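Local coordinates for protein glycogen synthase (Cyanobacterium sp. CLg1, PDB 6GNF) that is a glycosyltransferase of the bacterial glycogen and starch synthase family, built from two Rossmann-like domains and holding adenosine-5'-diphosphate and a glycan, at residues L22-V27 and D534-L539; V146-P151 and G189-A194; L181-Q186 and A221-D226. All coordinates share one frame; numbering follows the deposited sequence.

Contact 1 of 3, residues L22-V27 and D534-L539. With SO4 (sulfate ion), chain H.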
# COMPACT_ATOMS: atom_id res chain seq x y z
N LEU A 22 -22.83 4.29 -11.28
CA LEU A 22 -22.59 4.16 -9.85
C LEU A 22 -21.99 5.43 -9.27
O LEU A 22 -21.28 6.16 -9.96
CB LEU A 22 -21.62 3.01 -9.57
CG LEU A 22 -22.06 1.63 -10.02
CD1 LEU A 22 -20.88 0.69 -10.05
CD2 LEU A 22 -23.16 1.09 -9.12
N ASN A 23 -22.28 5.67 -7.99
CA ASN A 23 -21.70 6.75 -7.23
C ASN A 23 -20.74 6.15 -6.21
O ASN A 23 -21.17 5.44 -5.30
CB ASN A 23 -22.80 7.53 -6.51
CG ASN A 23 -23.77 8.19 -7.47
OD1 ASN A 23 -23.36 8.87 -8.41
ND2 ASN A 23 -25.05 8.01 -7.23
N ILE A 24 -19.45 6.40 -6.38
CA ILE A 24 -18.43 5.76 -5.56
C ILE A 24 -17.57 6.82 -4.89
O ILE A 24 -16.95 7.64 -5.56
CB ILE A 24 -17.53 4.84 -6.39
CG1 ILE A 24 -18.39 3.90 -7.25
CG2 ILE A 24 -16.62 4.01 -5.49
CD1 ILE A 24 -17.62 3.20 -8.33
N CYS A 25 -17.49 6.76 -3.57
CA CYS A 25 -16.71 7.71 -2.78
C CYS A 25 -15.60 6.96 -2.04
O CYS A 25 -15.88 6.20 -1.11
CB CYS A 25 -17.63 8.42 -1.80
SG CYS A 25 -16.80 9.62 -0.75
N PHE A 26 -14.35 7.14 -2.49
CA PHE A 26 -13.19 6.49 -1.87
C PHE A 26 -12.69 7.35 -0.73
O PHE A 26 -12.51 8.56 -0.90
CB PHE A 26 -12.03 6.33 -2.86
CG PHE A 26 -12.17 5.16 -3.78
CD1 PHE A 26 -13.07 5.19 -4.82
CD2 PHE A 26 -11.39 4.03 -3.61
CE1 PHE A 26 -13.20 4.11 -5.68
CE2 PHE A 26 -11.51 2.95 -4.47
CZ PHE A 26 -12.42 2.99 -5.50
N VAL A 27 -12.45 6.73 0.42
CA VAL A 27 -11.96 7.47 1.57
C VAL A 27 -10.63 6.85 1.98
O VAL A 27 -10.52 5.64 2.13
CB VAL A 27 -12.98 7.43 2.73
CG1 VAL A 27 -12.59 8.40 3.83
CG2 VAL A 27 -14.37 7.77 2.22
N ASP A 534 -18.70 -5.12 -10.72
CA ASP A 534 -19.63 -6.25 -10.49
C ASP A 534 -20.04 -6.37 -9.03
O ASP A 534 -21.23 -6.53 -8.74
CB ASP A 534 -19.02 -7.57 -10.94
CG ASP A 534 -19.04 -7.72 -12.46
OD1 ASP A 534 -19.54 -6.79 -13.13
OD2 ASP A 534 -18.58 -8.76 -12.97
N ILE A 535 -19.07 -6.33 -8.14
CA ILE A 535 -19.34 -6.36 -6.71
C ILE A 535 -20.20 -5.18 -6.29
O ILE A 535 -21.19 -5.37 -5.58
CB ILE A 535 -18.04 -6.46 -5.90
CG1 ILE A 535 -17.54 -7.91 -5.95
CG2 ILE A 535 -18.25 -6.05 -4.45
CD1 ILE A 535 -16.07 -8.07 -5.69
N PHE A 536 -19.86 -3.98 -6.77
CA PHE A 536 -20.63 -2.78 -6.44
C PHE A 536 -22.07 -2.88 -6.93
O PHE A 536 -23.00 -2.53 -6.20
CB PHE A 536 -19.99 -1.51 -7.02
CG PHE A 536 -18.64 -1.16 -6.44
CD1 PHE A 536 -18.25 -1.58 -5.18
CD2 PHE A 536 -17.76 -0.37 -7.17
CE1 PHE A 536 -17.01 -1.24 -4.67
CE2 PHE A 536 -16.52 -0.02 -6.66
CZ PHE A 536 -16.14 -0.45 -5.41
N GLU A 537 -22.27 -3.40 -8.13
CA GLU A 537 -23.61 -3.53 -8.70
C GLU A 537 -24.50 -4.49 -7.91
O GLU A 537 -25.70 -4.29 -7.82
CB GLU A 537 -23.56 -3.93 -10.17
CG GLU A 537 -23.36 -2.74 -11.10
CD GLU A 537 -22.97 -3.12 -12.52
OE1 GLU A 537 -22.87 -4.33 -12.85
OE2 GLU A 537 -22.73 -2.18 -13.31
N GLN A 538 -23.90 -5.55 -7.36
CA GLN A 538 -24.62 -6.49 -6.51
C GLN A 538 -25.07 -5.86 -5.20
O GLN A 538 -26.15 -6.17 -4.69
CB GLN A 538 -23.75 -7.72 -6.19
CG GLN A 538 -23.51 -8.70 -7.33
CD GLN A 538 -24.74 -8.94 -8.17
OE1 GLN A 538 -25.59 -9.76 -7.83
NE2 GLN A 538 -24.86 -8.20 -9.26
N LEU A 539 -24.25 -4.97 -4.64
CA LEU A 539 -24.58 -4.29 -3.39
C LEU A 539 -25.78 -3.37 -3.52
O LEU A 539 -26.65 -3.37 -2.65
CB LEU A 539 -23.39 -3.47 -2.88
CG LEU A 539 -22.22 -4.24 -2.28
CD1 LEU A 539 -21.12 -3.27 -1.89
CD2 LEU A 539 -22.68 -5.03 -1.06
S SO4 H . -28.72 8.82 -8.16
O1 SO4 H . -28.83 9.10 -6.71
O2 SO4 H . -29.00 7.38 -8.40
O3 SO4 H . -27.36 9.15 -8.65
O4 SO4 H . -29.71 9.67 -8.87
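F536 pushes its ring from helix 526-540 against L22, just ahead of strand 23-27, and I24 within it. The contact is apolar throughout, with no hydrogen bond between the two segments. L22 uses CD1, which lies 3.8 Å from F536 CB and stands at the edge of the ring, near its plane. Its other methyl, CD2, reaches the aliphatic part of E537, 4.3 Å from E537 CG, so the leucine fork straddles two successive helical residues. I24 approaches the same ring obliquely through the far end of its side chain, CD1 being 3.8 Å from F536 CD2, while its CG2 branch sits a little farther off at CE2. CD1 gets there because CG1 lies beside the backbone N (chi1 -49°) and the chain then runs out extended. The I24 and F536 side chains cross at about a right angle. N23, between the two in sequence, takes no part in this packing. Its ND2 donates a nearly straight bond, 166° at the hydrogen, to O3 of a sulfate ion 2.9 Å away, an ion probably left from crystallisation and also held by N164. The ND2 group bonds the N164 carbonyl as well. Farther out, I166 of the adjoining strand 166-170 also touches F536, and L51 of helix 39-54 touches I24. Backbone bonds of I24 with K57 and C59, and of N23 and C25 with I166, set strand 23-27 between strands 57-63 and 166-170 in the N-terminal sheet; the chain's last helix lies over its beginning, as in many GT-B glycosyltransferases.

Contact 2 of 3, residues V146-P151 and G189-A194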
# COMPACT_ATOMS: atom_id res chain seq x y z
N VAL A 146 -19.46 14.60 2.53
CA VAL A 146 -19.02 15.05 1.20
C VAL A 146 -20.05 14.78 0.10
O VAL A 146 -20.31 15.68 -0.71
CB VAL A 146 -17.63 14.50 0.84
CG1 VAL A 146 -17.32 14.66 -0.64
CG2 VAL A 146 -16.57 15.21 1.67
N PRO A 147 -20.62 13.56 0.06
CA PRO A 147 -21.66 13.31 -0.95
C PRO A 147 -22.90 14.20 -0.82
O PRO A 147 -23.62 14.38 -1.80
CB PRO A 147 -22.02 11.84 -0.73
CG PRO A 147 -20.78 11.24 -0.16
CD PRO A 147 -20.25 12.32 0.76
N LEU A 148 -23.12 14.79 0.35
CA LEU A 148 -24.29 15.64 0.56
C LEU A 148 -24.02 17.12 0.27
O LEU A 148 -24.95 17.85 -0.06
CB LEU A 148 -24.80 15.50 2.00
CG LEU A 148 -25.09 14.07 2.48
CD1 LEU A 148 -25.46 14.09 3.96
CD2 LEU A 148 -26.20 13.44 1.67
N LEU A 149 -22.76 17.54 0.37
CA LEU A 149 -22.42 18.97 0.41
C LEU A 149 -21.61 19.49 -0.76
O LEU A 149 -21.82 20.62 -1.22
CB LEU A 149 -21.64 19.27 1.69
CG LEU A 149 -22.34 19.26 3.04
CD1 LEU A 149 -21.37 19.57 4.17
CD2 LEU A 149 -23.55 20.17 3.07
N VAL A 150 -20.68 18.69 -1.27
CA VAL A 150 -19.68 19.19 -2.20
C VAL A 150 -20.08 18.98 -3.67
O VAL A 150 -20.13 17.85 -4.15
CB VAL A 150 -18.31 18.52 -1.94
CG1 VAL A 150 -17.25 19.05 -2.89
CG2 VAL A 150 -17.87 18.76 -0.50
N PRO A 151 -20.30 20.08 -4.42
CA PRO A 151 -20.64 19.92 -5.83
C PRO A 151 -19.45 19.43 -6.64
O PRO A 151 -18.35 19.99 -6.55
CB PRO A 151 -21.04 21.33 -6.27
CG PRO A 151 -20.34 22.24 -5.32
CD PRO A 151 -20.23 21.50 -4.02
N GLY A 189 -32.66 8.46 8.99
CA GLY A 189 -33.16 8.34 7.63
C GLY A 189 -32.35 9.00 6.53
O GLY A 189 -32.88 9.21 5.44
N ILE A 190 -31.08 9.28 6.77
CA ILE A 190 -30.18 9.80 5.73
C ILE A 190 -29.26 8.66 5.29
O ILE A 190 -28.85 7.84 6.10
CB ILE A 190 -29.34 10.97 6.25
CG1 ILE A 190 -30.24 12.04 6.86
CG2 ILE A 190 -28.53 11.60 5.12
CD1 ILE A 190 -29.49 13.10 7.63
N PHE A 191 -28.90 8.64 4.01
CA PHE A 191 -28.05 7.58 3.45
C PHE A 191 -28.66 6.20 3.66
O PHE A 191 -27.93 5.22 3.82
CB PHE A 191 -26.64 7.59 4.08
CG PHE A 191 -25.73 8.67 3.57
CD1 PHE A 191 -25.51 8.84 2.21
CD2 PHE A 191 -25.04 9.49 4.46
CE1 PHE A 191 -24.65 9.83 1.75
CE2 PHE A 191 -24.18 10.47 4.00
CZ PHE A 191 -23.99 10.64 2.65
N VAL A 192 -29.98 6.11 3.67
CA VAL A 192 -30.63 4.86 4.03
C VAL A 192 -30.24 3.73 3.08
O VAL A 192 -30.24 2.57 3.48
CB VAL A 192 -32.17 5.02 4.11
CG1 VAL A 192 -32.77 5.27 2.74
CG2 VAL A 192 -32.81 3.79 4.75
N ASN A 193 -29.94 4.06 1.82
CA ASN A 193 -29.52 3.08 0.81
C ASN A 193 -28.04 3.11 0.48
O ASN A 193 -27.60 2.35 -0.38
CB ASN A 193 -30.31 3.28 -0.48
CG ASN A 193 -31.79 3.04 -0.29
OD1 ASN A 193 -32.61 3.92 -0.55
ND2 ASN A 193 -32.14 1.86 0.18
N ALA A 194 -27.26 3.94 1.17
CA ALA A 194 -25.83 3.95 0.97
C ALA A 194 -25.22 2.63 1.41
O ALA A 194 -25.75 1.96 2.29
CB ALA A 194 -25.20 5.10 1.74
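Just beyond the Schellman motif that ends helix 177-186, F191 meets P147 and L148 of the short helix 146-149, and I190 meets L148. G189, with positive phi, is the C-prime residue of that motif, and the chain then leads into I190 and F191, whose ring extends to the short helix. The ring of F191 arrives with its far end foremost: CZ lies 3.6 Å from L148 CG, and the leucine comes from the opposite direction. The two methyls of L148 divide around this end of the ring, CD1 nearest F191 CE2 at 3.8 Å and CD2 close to CZ and CE1. P147 completes the fit at the ring edge, where its CB lies near the ring plane, 4.1 Å from F191 CZ. L148 CD1 also touches I190 CG2 at 4.1 Å, a branch that reaches the leucine from a position anti to the backbone N. F191 itself adopts left-handed backbone angles, phi 58° and psi 32°, and opens a type I turn closed by the bond from A194 N to F191 O. The same carbonyl takes Q186 NE2, and F191 N is bonded to the carboxylate of E163, so both backbone polar groups of this buried residue are engaged. F167 meets the ring edge-to-face and Y185 meets it at a slant. Helix 177-186 links parallel strands 166-170 and 195-200, neighbours in the sheet; segment 189-194 is the helix-to-strand loop of this beta-alpha-beta crossover, the recurring unit of a Rossmann-like domain, and helix 146-149 packs against it from outside the unit.

Contact 3 of 3, residues L181-Q186 and A221-D226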
# COMPACT_ATOMS: atom_id res chain seq x y z
N LEU A 181 -21.71 6.12 9.80
CA LEU A 181 -22.80 6.08 8.82
C LEU A 181 -24.10 5.62 9.47
O LEU A 181 -25.16 6.22 9.26
CB LEU A 181 -22.46 5.13 7.67
CG LEU A 181 -23.55 4.91 6.62
CD1 LEU A 181 -23.93 6.23 5.96
CD2 LEU A 181 -23.11 3.91 5.57
N LYS A 182 -24.03 4.53 10.21
CA LYS A 182 -25.20 4.01 10.91
C LYS A 182 -25.69 4.94 12.00
O LYS A 182 -26.89 5.20 12.11
CB LYS A 182 -24.90 2.66 11.53
CG LYS A 182 -24.77 1.59 10.49
CD LYS A 182 -24.40 0.26 11.09
CE LYS A 182 -24.30 -0.77 9.98
NZ LYS A 182 -23.90 -2.07 10.53
N GLU A 183 -24.77 5.39 12.84
CA GLU A 183 -25.16 6.11 14.05
C GLU A 183 -25.61 7.54 13.77
O GLU A 183 -26.65 7.94 14.28
CB GLU A 183 -24.02 6.10 15.07
CG GLU A 183 -24.39 6.66 16.43
CD GLU A 183 -25.56 5.94 17.09
OE1 GLU A 183 -25.84 4.75 16.77
OE2 GLU A 183 -26.22 6.56 17.95
N TYR A 184 -24.85 8.28 12.98
CA TYR A 184 -25.12 9.69 12.76
C TYR A 184 -26.07 9.96 11.60
O TYR A 184 -26.68 11.01 11.57
CB TYR A 184 -23.82 10.44 12.46
CG TYR A 184 -22.81 10.55 13.60
CD1 TYR A 184 -22.99 9.89 14.82
CD2 TYR A 184 -21.65 11.29 13.42
CE1 TYR A 184 -22.04 9.99 15.84
CE2 TYR A 184 -20.70 11.41 14.43
CZ TYR A 184 -20.90 10.76 15.63
OH TYR A 184 -19.94 10.88 16.62
N TYR A 185 -26.18 9.05 10.64
CA TYR A 185 -26.96 9.32 9.41
C TYR A 185 -28.17 8.42 9.26
O TYR A 185 -29.31 8.88 9.32
CB TYR A 185 -26.06 9.24 8.17
CG TYR A 185 -25.09 10.40 8.11
CD1 TYR A 185 -23.88 10.36 8.78
CD2 TYR A 185 -25.41 11.56 7.41
CE1 TYR A 185 -22.99 11.41 8.74
CE2 TYR A 185 -24.53 12.63 7.37
CZ TYR A 185 -23.32 12.55 8.03
OH TYR A 185 -22.44 13.60 7.97
N GLN A 186 -27.93 7.12 9.13
CA GLN A 186 -29.01 6.18 8.85
C GLN A 186 -30.04 6.09 9.97
O GLN A 186 -31.19 5.76 9.71
CB GLN A 186 -28.45 4.80 8.53
CG GLN A 186 -27.67 4.79 7.24
CD GLN A 186 -27.14 3.43 6.90
OE1 GLN A 186 -26.73 2.68 7.78
NE2 GLN A 186 -27.10 3.12 5.61
N ALA A 221 -22.43 2.93 23.38
CA ALA A 221 -21.91 1.66 23.84
C ALA A 221 -22.38 0.48 23.01
O ALA A 221 -21.81 -0.60 23.14
CB ALA A 221 -22.28 1.44 25.30
N LYS A 222 -23.38 0.66 22.15
CA LYS A 222 -23.84 -0.45 21.31
C LYS A 222 -22.76 -0.90 20.33
O LYS A 222 -22.83 -2.00 19.82
CB LYS A 222 -25.13 -0.11 20.56
CG LYS A 222 -24.99 0.98 19.52
CD LYS A 222 -26.35 1.42 19.02
CE LYS A 222 -26.90 0.48 17.96
NZ LYS A 222 -28.22 0.98 17.48
N TYR A 223 -21.76 -0.07 20.06
CA TYR A 223 -20.64 -0.47 19.19
C TYR A 223 -19.42 -1.01 19.95
O TYR A 223 -18.40 -1.35 19.34
CB TYR A 223 -20.23 0.68 18.29
CG TYR A 223 -21.37 1.16 17.41
CD1 TYR A 223 -21.72 0.47 16.26
CD2 TYR A 223 -22.10 2.27 17.76
CE1 TYR A 223 -22.78 0.90 15.46
CE2 TYR A 223 -23.15 2.71 16.98
CZ TYR A 223 -23.48 2.02 15.84
OH TYR A 223 -24.53 2.50 15.09
N LEU A 224 -19.53 -1.09 21.27
CA LEU A 224 -18.40 -1.45 22.12
C LEU A 224 -17.95 -2.89 21.88
O LEU A 224 -16.75 -3.17 21.81
CB LEU A 224 -18.78 -1.29 23.58
CG LEU A 224 -17.89 -0.40 24.44
CD1 LEU A 224 -18.39 -0.47 25.88
CD2 LEU A 224 -16.43 -0.82 24.34
N SER A 225 -18.92 -3.78 21.76
CA SER A 225 -18.63 -5.18 21.49
C SER A 225 -17.91 -5.39 20.15
O SER A 225 -16.98 -6.19 20.07
CB SER A 225 -19.91 -6.00 21.54
OG SER A 225 -19.67 -7.32 21.12
N ASP A 226 -18.35 -4.69 19.11
CA ASP A 226 -17.71 -4.77 17.80
C ASP A 226 -16.26 -4.28 17.85
O ASP A 226 -15.38 -4.85 17.21
CB ASP A 226 -18.48 -3.95 16.76
CG ASP A 226 -19.82 -4.55 16.38
OD1 ASP A 226 -20.04 -5.76 16.57
OD2 ASP A 226 -20.66 -3.79 15.86
O HOH W 1 -28.62 3.76 16.68
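Among the polar interactions, Y223 OH lies 3.1 Å from E183 OE1, a possible hydrogen bond that is not settled, because the single hydroxyl proton has another acceptor within reach. The carboxylate oxygen sits in the plane of the tyrosine ring, at its edge, and is also 3.4 Å from Y223 CE2. The two flat groups are steeply turned against each other, 79° between carboxylate and ring planes. E183 reaches this edge with CG anti to its backbone N and a bend at chi2 (57°), which brings OE1 to the ring edge beside the hydroxyl. A water extends the network: it donates to E183 OE1 at 3.0 Å and accepts from K222 NZ at 2.9 Å, bridging two opposite charges whose direct separation is too long for a salt bridge. The lysine charge would be expected to favour the ionised carboxylate.

Both segments belong to the N-terminal, Rossmann-like half of the protein. Helix 177-186, the crossover helix before strand 195-200, turns through a wider pi-type turn in which Q186 N bonds L181 O, and E183 and K182 project from its side; the partner is the 3-10 turn 221-223 that leads into helix 224-227.

Van der Waals contacts lie beside the hydroxyl. K182 CB lies 3.6 Å from Y223 OH, and E183 CB is at the same distance from that oxygen, so methylenes of two successive helical residues border it. Within the second segment K222 folds over its neighbour, its CG 3.5 Å above one face of the Y223 ring and offset toward the rim. The K182 chain runs on, extended, past the tyrosine, and its NZ is bonded to N264 of helix 257-264, whose side chain also touches Y223.

In the fold
From the N terminus, strand 23-27 opens contact 1, whose partner waits until the chain's last helix, 526-540; nearly the whole chain is spanned, and contacts 2 and 3 fall within that span. Contact 2 begins at helix 146-149. Before it closes at 189-194, helix segment 181-186 has started contact 3, which ends at 221-226, so these two loops cross. They adjoin through the end of helix 177-186 and the loop after it; their centres are about 17 Å apart. Contact 1 ties the chain's end to the N-terminal sheet, contact 2 joins the loop to helix 146-149, and contact 3 joins helix 177-186 to the 3-10 segment 221-223.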